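Local coordinates for DUF7790 domain-containing protein (Leptospira interrogans serogroup Icterohaemorrhagiae serovar copenhageni, PDB 6ULO) that is of unknown function but has a Rossmann-like domain and is probably tethered to the membrane by a transmembrane helix in the full-length protein, at residues Thr46-Asp51 against Arg154-Thr159; Asn238-Leu243 against Asn285-Leu290. All coordinates share one frame; numbering follows the deposited sequence. Where two conformers were deposited one is given.

Contact 1 (Thr46-Asp51 against Arg154-Thr159)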
loop_
_atom_site.group_PDB
_atom_site.type_symbol
_atom_site.label_atom_id
_atom_site.label_comp_id
_atom_site.label_asym_id
_atom_site.label_seq_id
_atom_site.Cartn_x
_atom_site.Cartn_y
_atom_site.Cartn_z
ATOM N N THR A 46 -7.326 9.535 2.826
ATOM C CA THR A 46 -5.873 9.546 2.684
ATOM C C THR A 46 -5.153 8.868 3.842
ATOM O O THR A 46 -3.919 8.891 3.886
ATOM C CB THR A 46 -5.339 10.982 2.554
ATOM O OG1 THR A 46 -5.567 11.706 3.781
ATOM C CG2 THR A 46 -5.998 11.706 1.394
ATOM N N VAL A 47 -5.884 8.256 4.777
ATOM C CA VAL A 47 -5.268 7.547 5.887
ATOM C C VAL A 47 -5.888 6.178 6.041
ATOM O O VAL A 47 -7.066 5.968 5.728
ATOM C CB VAL A 47 -5.355 8.296 7.234
ATOM C CG1 VAL A 47 -4.529 9.553 7.198
ATOM C CG2 VAL A 47 -6.808 8.561 7.616
ATOM N N SER A 48 -5.086 5.260 6.557
ATOM C CA SER A 48 -5.560 3.967 7.002
ATOM C C SER A 48 -6.227 4.075 8.378
ATOM O O SER A 48 -5.932 4.974 9.177
ATOM C CB SER A 48 -4.350 3.036 7.136
ATOM O OG SER A 48 -4.726 1.730 7.564
ATOM N N ASN A 49 -7.143 3.146 8.650
ATOM C CA ASN A 49 -7.728 2.980 9.978
ATOM C C ASN A 49 -7.446 1.590 10.531
ATOM O O ASN A 49 -8.167 1.129 11.420
ATOM C CB ASN A 49 -9.223 3.289 9.942
ATOM C CG ASN A 49 -9.981 2.378 8.966
ATOM O OD1 ASN A 49 -9.379 1.549 8.277
ATOM N ND2 ASN A 49 -11.298 2.520 8.912
ATOM N N GLU A 50 -6.392 0.925 10.049
ATOM C CA GLU A 50 -5.978 -0.408 10.486
ATOM C C GLU A 50 -4.912 -0.232 11.564
ATOM O O GLU A 50 -3.794 0.201 11.267
ATOM C CB GLU A 50 -5.448 -1.190 9.276
ATOM C CG GLU A 50 -6.607 -1.367 8.261
ATOM C CD GLU A 50 -6.193 -1.852 6.852
ATOM O OE1 GLU A 50 -4.971 -1.989 6.591
ATOM O OE2 GLU A 50 -7.104 -2.119 6.002
ATOM N N ASP A 51 -5.233 -0.592 12.809
ATOM C CA ASP A 51 -4.383 -0.299 13.962
ATOM C C ASP A 51 -3.476 -1.442 14.391
ATOM O O ASP A 51 -2.716 -1.275 15.356
ATOM C CB ASP A 51 -5.223 0.100 15.179
ATOM C CG ASP A 51 -6.014 1.360 14.950
ATOM O OD1 ASP A 51 -5.535 2.238 14.206
ATOM O OD2 ASP A 51 -7.150 1.463 15.478
ATOM N N ARG A 154 -2.206 13.987 10.296
ATOM C CA ARG A 154 -1.634 14.321 11.598
ATOM C C ARG A 154 -2.179 13.413 12.684
ATOM O O ARG A 154 -1.422 12.904 13.529
ATOM C CB ARG A 154 -1.952 15.776 11.926
ATOM C CG ARG A 154 -1.139 16.721 11.038
ATOM C CD ARG A 154 -1.750 18.120 11.049
ATOM N NE ARG A 154 -1.103 18.943 10.021
ATOM C CZ ARG A 154 -1.430 20.201 9.762
ATOM N NH1 ARG A 154 -2.403 20.778 10.446
ATOM N NH2 ARG A 154 -0.790 20.878 8.808
ATOM N N LYS A 155 -3.494 13.199 12.684
ATOM C CA LYS A 155 -4.094 12.329 13.686
ATOM C C LYS A 155 -3.538 10.917 13.558
ATOM O O LYS A 155 -3.220 10.274 14.569
ATOM C CB LYS A 155 -5.614 12.375 13.538
ATOM C CG LYS A 155 -6.386 11.424 14.400
ATOM C CD LYS A 155 -7.870 11.690 14.212
ATOM C CE LYS A 155 -8.730 10.735 15.002
ATOM N NZ LYS A 155 -10.188 10.930 14.722
ATOM N N ARG A 156 -3.417 10.421 12.325
ATOM C CA ARG A 156 -2.893 9.086 12.118
ATOM C C ARG A 156 -1.426 8.971 12.515
ATOM O O ARG A 156 -1.018 7.949 13.085
ATOM C CB ARG A 156 -3.123 8.695 10.664
ATOM C CG ARG A 156 -2.531 7.365 10.291
ATOM C CD ARG A 156 -3.306 6.224 10.935
ATOM N NE ARG A 156 -2.792 4.944 10.491
ATOM C CZ ARG A 156 -3.199 3.763 10.956
ATOM N NH1 ARG A 156 -4.145 3.691 11.905
ATOM N NH2 ARG A 156 -2.607 2.654 10.507
ATOM N N HIS A 157 -0.617 10.008 12.268
ATOM C CA HIS A 157 0.763 9.965 12.734
ATOM C C HIS A 157 0.828 9.844 14.257
ATOM O O HIS A 157 1.641 9.083 14.787
ATOM C CB HIS A 157 1.515 11.217 12.278
ATOM C CG HIS A 157 1.882 11.195 10.828
ATOM N ND1 HIS A 157 2.248 12.326 10.117
ATOM C CD2 HIS A 157 1.937 10.164 9.949
ATOM C CE1 HIS A 157 2.510 11.975 8.859
ATOM N NE2 HIS A 157 2.334 10.674 8.736
ATOM N N LYS A 158 -0.018 10.584 14.979
ATOM C CA LYS A 158 0.015 10.522 16.440
ATOM C C LYS A 158 -0.441 9.162 16.944
ATOM O O LYS A 158 0.118 8.637 17.909
ATOM C CB LYS A 158 -0.829 11.641 17.032
ATOM C CG LYS A 158 -0.304 13.005 16.619
ATOM C CD LYS A 158 -1.254 14.132 16.991
ATOM C CE LYS A 158 -0.794 15.446 16.342
ATOM N NZ LYS A 158 0.585 15.814 16.758
ATOM N N THR A 159 -1.442 8.569 16.280
ATOM C CA THR A 159 -1.876 7.217 16.602
ATOM C C THR A 159 -0.768 6.209 16.323
ATOM O O THR A 159 -0.542 5.301 17.130
ATOM C CB THR A 159 -3.125 6.902 15.792
ATOM O OG1 THR A 159 -4.187 7.696 16.325
ATOM C CG2 THR A 159 -3.471 5.421 15.871
#
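R156 reaches from helix 139-166 into the loop 46-51, where its guanidinium is met both over a face and at its edge. Two parts of the side chain do different work. Near the helix, R156 CB packs against V47 CG1 at 3.8 Å, and the two side chains run antiparallel past one another. Farther out, the chain bends once: chi2 of 71° places R156 CD 3.4 Å from the carbonyl oxygen S48 O. That same oxygen lies 3.1 Å above the guanidinium plane, nearer its edge than its centre. Its approach to R156 NE has a poor angle, so this is contact over a face and not a hydrogen bond.

The edge carries the directed bonds. R156 NH2 donates to E50 O at 2.8 Å in a nearly straight bond (167°), with the acceptor close to the guanidinium plane, although the donor stands above the plane of the E50 carbonyl. R156 NH1 meets D51 OD1 at 3.1 Å in a salt bridge whose hydrogen bond is weak, even though carboxylate and guanidinium are nearly coplanar, 27° apart.

The loop is shaped locally by an ST turn in which S48 OG accepts from E50 N at 3.1 Å. The E50 carboxylate is held by Y222, S224 and T254, which joins the loop to strands 218-222 and 249-255 of the central sheet, while E50 O takes the bond from R156.

Chemically, the short, straight bond of R156 goes to a backbone carbonyl, whereas OD1 of D51 is shared with S271, which lies in another loop. With E50 OE1 6.5 Å from R156 NH2, the two acidic side chains together probably make the surroundings of the guanidinium favourable to its charge.

Contact 2 (Asn238-Leu243 against Asn285-Leu290)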
loop_
_atom_site.group_PDB
_atom_site.type_symbol
_atom_site.label_atom_id
_atom_site.label_comp_id
_atom_site.label_asym_id
_atom_site.label_seq_id
_atom_site.Cartn_x
_atom_site.Cartn_y
_atom_site.Cartn_z
ATOM N N ASN A 238 -7.967 -11.646 -14.376
ATOM C CA ASN A 238 -6.908 -11.624 -15.380
ATOM C C ASN A 238 -5.690 -10.860 -14.892
ATOM O O ASN A 238 -4.550 -11.295 -15.110
ATOM C CB ASN A 238 -7.410 -10.970 -16.667
ATOM C CG ASN A 238 -8.361 -11.828 -17.417
ATOM O OD1 ASN A 238 -8.538 -13.016 -17.130
ATOM N ND2 ASN A 238 -9.000 -11.228 -18.394
ATOM N N SER A 239 -5.899 -9.712 -14.242
ATOM C CA SER A 239 -4.730 -8.935 -13.845
ATOM C C SER A 239 -3.943 -9.636 -12.738
ATOM O O SER A 239 -2.711 -9.623 -12.773
ATOM C CB SER A 239 -5.088 -7.489 -13.486
ATOM O OG SER A 239 -5.970 -7.468 -12.393
ATOM N N ILE A 240 -4.614 -10.282 -11.771
ATOM C CA ILE A 240 -3.868 -10.988 -10.733
ATOM C C ILE A 240 -3.151 -12.206 -11.310
ATOM O O ILE A 240 -1.994 -12.474 -10.966
ATOM C CB ILE A 240 -4.754 -11.329 -9.523
ATOM C CG1 ILE A 240 -5.372 -10.044 -8.945
ATOM C CG2 ILE A 240 -3.942 -12.103 -8.477
ATOM C CD1 ILE A 240 -4.397 -9.076 -8.392
ATOM N N LEU A 241 -3.810 -12.950 -12.211
ATOM C CA LEU A 241 -3.143 -14.081 -12.849
ATOM C C LEU A 241 -1.930 -13.648 -13.644
ATOM O O LEU A 241 -0.984 -14.422 -13.798
ATOM C CB LEU A 241 -4.124 -14.842 -13.746
ATOM C CG LEU A 241 -4.775 -16.006 -12.985
ATOM C CD1 LEU A 241 -5.568 -15.599 -11.751
ATOM C CD2 LEU A 241 -5.616 -16.831 -13.946
ATOM N N ASN A 242 -1.957 -12.425 -14.184
ATOM C CA ASN A 242 -0.868 -11.925 -15.008
ATOM C C ASN A 242 0.330 -11.441 -14.201
ATOM O O ASN A 242 1.388 -11.175 -14.774
ATOM C CB ASN A 242 -1.393 -10.792 -15.906
ATOM C CG ASN A 242 -0.397 -10.366 -16.932
ATOM O OD1 ASN A 242 0.094 -11.190 -17.734
ATOM N ND2 ASN A 242 -0.085 -9.069 -16.933
ATOM N N LEU A 243 0.214 -11.322 -12.887
ATOM C CA LEU A 243 1.344 -10.816 -12.101
ATOM C C LEU A 243 2.430 -11.879 -12.021
ATOM O O LEU A 243 2.130 -13.036 -11.665
ATOM C CB LEU A 243 0.924 -10.464 -10.675
ATOM C CG LEU A 243 -0.021 -9.276 -10.517
ATOM C CD1 LEU A 243 -0.465 -9.183 -9.050
ATOM C CD2 LEU A 243 0.632 -7.953 -10.975
ATOM N N ASN A 285 -1.427 -18.994 -4.316
ATOM C CA ASN A 285 -2.652 -19.596 -3.789
ATOM C C ASN A 285 -3.868 -18.772 -4.201
ATOM O O ASN A 285 -4.872 -19.316 -4.680
ATOM C CB ASN A 285 -2.528 -19.714 -2.260
ATOM C CG ASN A 285 -3.773 -20.324 -1.604
ATOM O OD1 ASN A 285 -4.804 -19.669 -1.509
ATOM N ND2 ASN A 285 -3.668 -21.573 -1.133
ATOM N N PHE A 286 -3.766 -17.455 -4.094
ATOM C CA PHE A 286 -4.867 -16.590 -4.497
ATOM C C PHE A 286 -5.195 -16.769 -5.974
ATOM O O PHE A 286 -6.362 -16.767 -6.346
ATOM C CB PHE A 286 -4.488 -15.144 -4.175
ATOM C CG PHE A 286 -5.588 -14.132 -4.371
ATOM C CD1 PHE A 286 -6.891 -14.388 -3.932
ATOM C CD2 PHE A 286 -5.301 -12.887 -4.937
ATOM C CE1 PHE A 286 -7.885 -13.425 -4.059
ATOM C CE2 PHE A 286 -6.294 -11.910 -5.057
ATOM C CZ PHE A 286 -7.588 -12.174 -4.607
ATOM N N GLN A 287 -4.178 -16.939 -6.820
ATOM C CA GLN A 287 -4.409 -17.168 -8.246
ATOM C C GLN A 287 -5.207 -18.447 -8.493
ATOM O O GLN A 287 -6.057 -18.477 -9.385
ATOM C CB GLN A 287 -3.075 -17.203 -8.993
ATOM C CG GLN A 287 -2.410 -15.820 -9.050
ATOM C CD GLN A 287 -0.974 -15.906 -9.558
ATOM O OE1 GLN A 287 -0.341 -16.939 -9.406
ATOM N NE2 GLN A 287 -0.471 -14.837 -10.168
ATOM N N LYS A 288 -4.996 -19.485 -7.670
ATOM C CA LYS A 288 -5.842 -20.676 -7.745
ATOM C C LYS A 288 -7.297 -20.346 -7.427
ATOM O O LYS A 288 -8.218 -20.776 -8.134
ATOM C CB LYS A 288 -5.347 -21.771 -6.797
ATOM C CG LYS A 288 -3.948 -22.293 -7.028
ATOM C CD LYS A 288 -3.584 -23.317 -5.929
ATOM C CE LYS A 288 -2.275 -24.016 -6.207
ATOM N NZ LYS A 288 -2.319 -24.865 -7.445
ATOM N N TRP A 289 -7.538 -19.618 -6.330
ATOM C CA TRP A 289 -8.917 -19.264 -5.998
ATOM C C TRP A 289 -9.567 -18.469 -7.119
ATOM O O TRP A 289 -10.713 -18.727 -7.492
ATOM C CB TRP A 289 -8.964 -18.486 -4.672
ATOM C CG TRP A 289 -8.718 -19.383 -3.506
ATOM C CD1 TRP A 289 -7.509 -19.655 -2.903
ATOM C CD2 TRP A 289 -9.706 -20.104 -2.768
ATOM N NE1 TRP A 289 -7.699 -20.536 -1.850
ATOM C CE2 TRP A 289 -9.035 -20.812 -1.749
ATOM C CE3 TRP A 289 -11.097 -20.233 -2.879
ATOM C CZ2 TRP A 289 -9.703 -21.638 -0.864
ATOM C CZ3 TRP A 289 -11.754 -21.052 -1.985
ATOM C CH2 TRP A 289 -11.059 -21.732 -0.997
ATOM N N LEU A 290 -8.837 -17.513 -7.686
ATOM C CA LEU A 290 -9.407 -16.665 -8.734
ATOM C C LEU A 290 -9.680 -17.437 -10.017
ATOM O O LEU A 290 -10.543 -17.023 -10.795
ATOM C CB LEU A 290 -8.472 -15.491 -8.998
ATOM C CG LEU A 290 -8.313 -14.484 -7.851
ATOM C CD1 LEU A 290 -7.308 -13.454 -8.303
ATOM C CD2 LEU A 290 -9.664 -13.876 -7.535
HETATM O O HOH W 1 1.348 -15.276 -12.709
#
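I240 and L290 pack between helices 234-241 and 283-291 of a Rossmann-like alpha/beta fold; the first of these helices belongs to a beta-alpha-beta crossover between the adjacent parallel strands 218-222 and 249-255. The two side chains cross obliquely, with CD1 of L290 touching CB of I240 at 3.5 Å. Here CD1 of L290 also lies 3.7 Å above the F286 ring plane, displaced from the ring centre. CG2 of I240 comes to 3.9 Å from CD2 of F286, so one isoleucine meets both residues. On the more exposed flank, CD1 of L241 approaches CB of L290 at 4.0 Å.

The polar part is carried by Q287. Its chi2 of 169° sets CD anti to CA in an extended chain. Q287 NE2 donates to I240 O at 2.9 Å in a bond of 165°, with the acceptor close to the amide plane. I240 O also accepts from the backbone N of L243, the two donors arriving from opposite faces of its plane.

In the second shell, L204 of helix 203-214 and I221 of strand 218-222 touch I240, Y232 touches L290, and R253 makes a cation-pi interaction with F286, linking the helix pair to the sheet.

A water bridges Q287 to two further carbonyls: it donates to L241 O and, at 2.6 Å, to L243 O, and accepts a weak bond from Q287 NE2 at 3.2 Å.

In the fold
From the N terminus, the chain passes helix 18-28 and enters the loop holding 46-51. Contact 1 joins that loop to helix 139-166, closing a span of 102 mostly helical residues that also includes strands 66-69 and 86-91. The chain then runs through strands 191-195 and 218-222 to helix 234-241. There contact 2 opens, and it closes on helix 283-291 after 41 residues that include strands 249-255 and 277-282. The two closures follow in series, neither nested nor crossing. Their centres are 30 Å apart, on opposite sides of the chain's centre: contact 1 ties a loop to a long helix, contact 2 pairs two helices.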